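Local coordinates for nucleoporin NUP82 (Chaetomium thermophilum, PDB 5CWW), which probably serves as a structural component of the nuclear pore complex and as a docking partner for transport factors, at residues W292-T297 / E355-P360. Sequence-based numbering, arbitrary orientation.
Sequences WTPPPT and EVYTRP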
loop_
_atom_site.group_PDB
_atom_site.type_symbol
_atom_site.label_atom_id
_atom_site.label_comp_id
_atom_site.label_asym_id
_atom_site.label_seq_id
_atom_site.Cartn_x
_atom_site.Cartn_y
_atom_site.Cartn_z
ATOM N N TRP B 292 17.655 10.296 4.155
ATOM C CA TRP B 292 17.511 9.504 2.937
ATOM C C TRP B 292 18.760 9.561 2.059
ATOM O O TRP B 292 19.552 10.501 2.139
ATOM C CB TRP B 292 16.288 9.978 2.143
ATOM C CG TRP B 292 16.305 11.440 1.795
ATOM C CD1 TRP B 292 16.259 12.493 2.662
ATOM C CD2 TRP B 292 16.357 12.009 0.480
ATOM N NE1 TRP B 292 16.287 13.680 1.971
ATOM C CE2 TRP B 292 16.347 13.410 0.629
ATOM C CE3 TRP B 292 16.413 11.469 -0.808
ATOM C CZ2 TRP B 292 16.392 14.277 -0.460
ATOM C CZ3 TRP B 292 16.459 12.333 -1.889
ATOM C CH2 TRP B 292 16.447 13.720 -1.708
ATOM N N THR B 293 18.920 8.535 1.229
ATOM C CA THR B 293 20.079 8.391 0.352
ATOM C C THR B 293 19.626 8.266 -1.100
ATOM O O THR B 293 19.083 7.233 -1.488
ATOM C CB THR B 293 20.916 7.155 0.726
ATOM O OG1 THR B 293 21.416 7.302 2.059
ATOM C CG2 THR B 293 22.088 6.974 -0.237
ATOM N N PRO B 294 19.839 9.316 -1.908
ATOM C CA PRO B 294 19.479 9.239 -3.327
ATOM C C PRO B 294 20.629 8.746 -4.198
ATOM O O PRO B 294 21.787 8.968 -3.848
ATOM C CB PRO B 294 19.134 10.686 -3.667
ATOM C CG PRO B 294 20.056 11.481 -2.799
ATOM C CD PRO B 294 20.252 10.680 -1.528
ATOM N N PRO B 295 20.319 8.084 -5.321
ATOM C CA PRO B 295 21.399 7.803 -6.269
ATOM C C PRO B 295 21.869 9.100 -6.920
ATOM O O PRO B 295 21.099 10.059 -6.954
ATOM C CB PRO B 295 20.749 6.857 -7.281
ATOM C CG PRO B 295 19.297 7.172 -7.213
ATOM C CD PRO B 295 19.022 7.562 -5.787
ATOM N N PRO B 296 23.112 9.134 -7.424
ATOM C CA PRO B 296 23.762 10.367 -7.888
ATOM C C PRO B 296 22.917 11.212 -8.843
ATOM O O PRO B 296 23.103 12.428 -8.907
ATOM C CB PRO B 296 25.013 9.852 -8.606
ATOM C CG PRO B 296 25.290 8.535 -7.987
ATOM C CD PRO B 296 23.957 7.949 -7.650
ATOM N N THR B 297 22.000 10.572 -9.562
ATOM C CA THR B 297 21.274 11.228 -10.643
ATOM C C THR B 297 19.862 11.687 -10.270
ATOM O O THR B 297 19.197 12.347 -11.070
ATOM C CB THR B 297 21.166 10.291 -11.865
ATOM O OG1 THR B 297 20.491 10.967 -12.934
ATOM C CG2 THR B 297 20.410 9.014 -11.508
ATOM N N GLU B 355 26.245 9.685 0.035
ATOM C CA GLU B 355 25.599 10.914 0.471
ATOM C C GLU B 355 24.304 10.665 1.234
ATOM O O GLU B 355 23.478 9.848 0.827
ATOM C CB GLU B 355 25.317 11.805 -0.742
ATOM C CG GLU B 355 26.567 12.254 -1.481
ATOM C CD GLU B 355 26.261 13.195 -2.632
ATOM O OE1 GLU B 355 25.075 13.313 -3.009
ATOM O OE2 GLU B 355 27.207 13.817 -3.159
ATOM N N VAL B 356 24.137 11.384 2.340
ATOM C CA VAL B 356 22.938 11.282 3.160
ATOM C C VAL B 356 22.347 12.667 3.382
ATOM O O VAL B 356 23.009 13.560 3.911
ATOM C CB VAL B 356 23.231 10.629 4.526
ATOM C CG1 VAL B 356 21.955 10.511 5.352
ATOM C CG2 VAL B 356 23.870 9.261 4.332
ATOM N N TYR B 357 21.094 12.832 2.971
ATOM C CA TYR B 357 20.371 14.083 3.144
ATOM C C TYR B 357 19.292 13.930 4.206
ATOM O O TYR B 357 18.889 12.815 4.534
ATOM C CB TYR B 357 19.732 14.532 1.828
ATOM C CG TYR B 357 20.711 14.802 0.709
ATOM C CD1 TYR B 357 21.234 13.764 -0.049
ATOM C CD2 TYR B 357 21.098 16.099 0.399
ATOM C CE1 TYR B 357 22.125 14.009 -1.077
ATOM C CE2 TYR B 357 21.987 16.354 -0.628
ATOM C CZ TYR B 357 22.496 15.306 -1.364
ATOM O OH TYR B 357 23.382 15.554 -2.385
ATOM N N THR B 358 18.831 15.056 4.739
ATOM C CA THR B 358 17.695 15.064 5.649
ATOM C C THR B 358 16.449 15.469 4.877
ATOM O O THR B 358 16.540 16.132 3.843
ATOM C CB THR B 358 17.901 16.027 6.831
ATOM O OG1 THR B 358 17.744 17.380 6.384
ATOM C CG2 THR B 358 19.284 15.846 7.441
ATOM N N ARG B 359 15.288 15.055 5.368
ATOM C CA ARG B 359 14.034 15.400 4.715
ATOM C C ARG B 359 13.788 16.899 4.829
ATOM O O ARG B 359 13.943 17.466 5.910
ATOM C CB ARG B 359 12.864 14.641 5.337
ATOM C CG ARG B 359 11.544 14.841 4.610
ATOM C CD ARG B 359 10.373 14.774 5.571
ATOM N NE ARG B 359 10.244 13.459 6.194
ATOM C CZ ARG B 359 10.420 13.199 7.487
ATOM N NH1 ARG B 359 10.748 14.157 8.343
ATOM N NH2 ARG B 359 10.270 11.959 7.927
ATOM N N PRO B 360 13.422 17.553 3.715
ATOM C CA PRO B 360 12.981 18.945 3.817
ATOM C C PRO B 360 11.823 19.093 4.795
ATOM O O PRO B 360 10.935 18.239 4.821
ATOM C CB PRO B 360 12.543 19.280 2.391
ATOM C CG PRO B 360 13.381 18.394 1.534
ATOM C CD PRO B 360 13.523 17.113 2.311
#
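W292 and Y357 face each other as an antiparallel hydrogen-bonded pair, the N-H and C=O of each bonded to the other. The N-H of W292 reaches O of Y357 at 2.8 Å, and the N-H of Y357 returns to O of W292 at 2.9 Å. A third bond comes from the indole: NE1 of W292 gives its hydrogen to O of T358 at 3.1 Å, fairly straight at the hydrogen (159°). That oxygen lies close to the indole plane, whereas NE1 stands above the carbonyl plane of T358. Chi1 of W292 (56°) puts CG between the backbone N and the carbonyl carbon. The ring lies with one face against CB of Y357, a CH-pi contact 3.9 Å from the centroid of the five-membered ring. The two aromatic rings meet obliquely, their planes at 38°. An alanine in place of W292 would probably leave O of T358 without its indole donor and open a gap beside CB of Y357. One residue along, OG1 of T293 makes a weak bond to O of E355, and CG2 of the same threonine also touches that oxygen. The P294 ring crosses the Y357 side chain at about a right angle, its CD 3.6 Å from CD1 of the tyrosine. The phenol is satisfied within its own strand: OH of Y357 donates to OE1 of E355 at 2.9 Å, from above the carboxylate plane. N of T358 bonds OE1 of Q340, and backbone bonds join V356 to K343 and T293 to L183. Strand 354-358 thus lies between 291-292 and 343-345 in a small antiparallel sheet, within what looks like an insertion between strands 281-284 and 369-370 of a four-stranded sheet, consistent with a WD-repeat-type beta-propeller blade in this N-terminal part of NUP82.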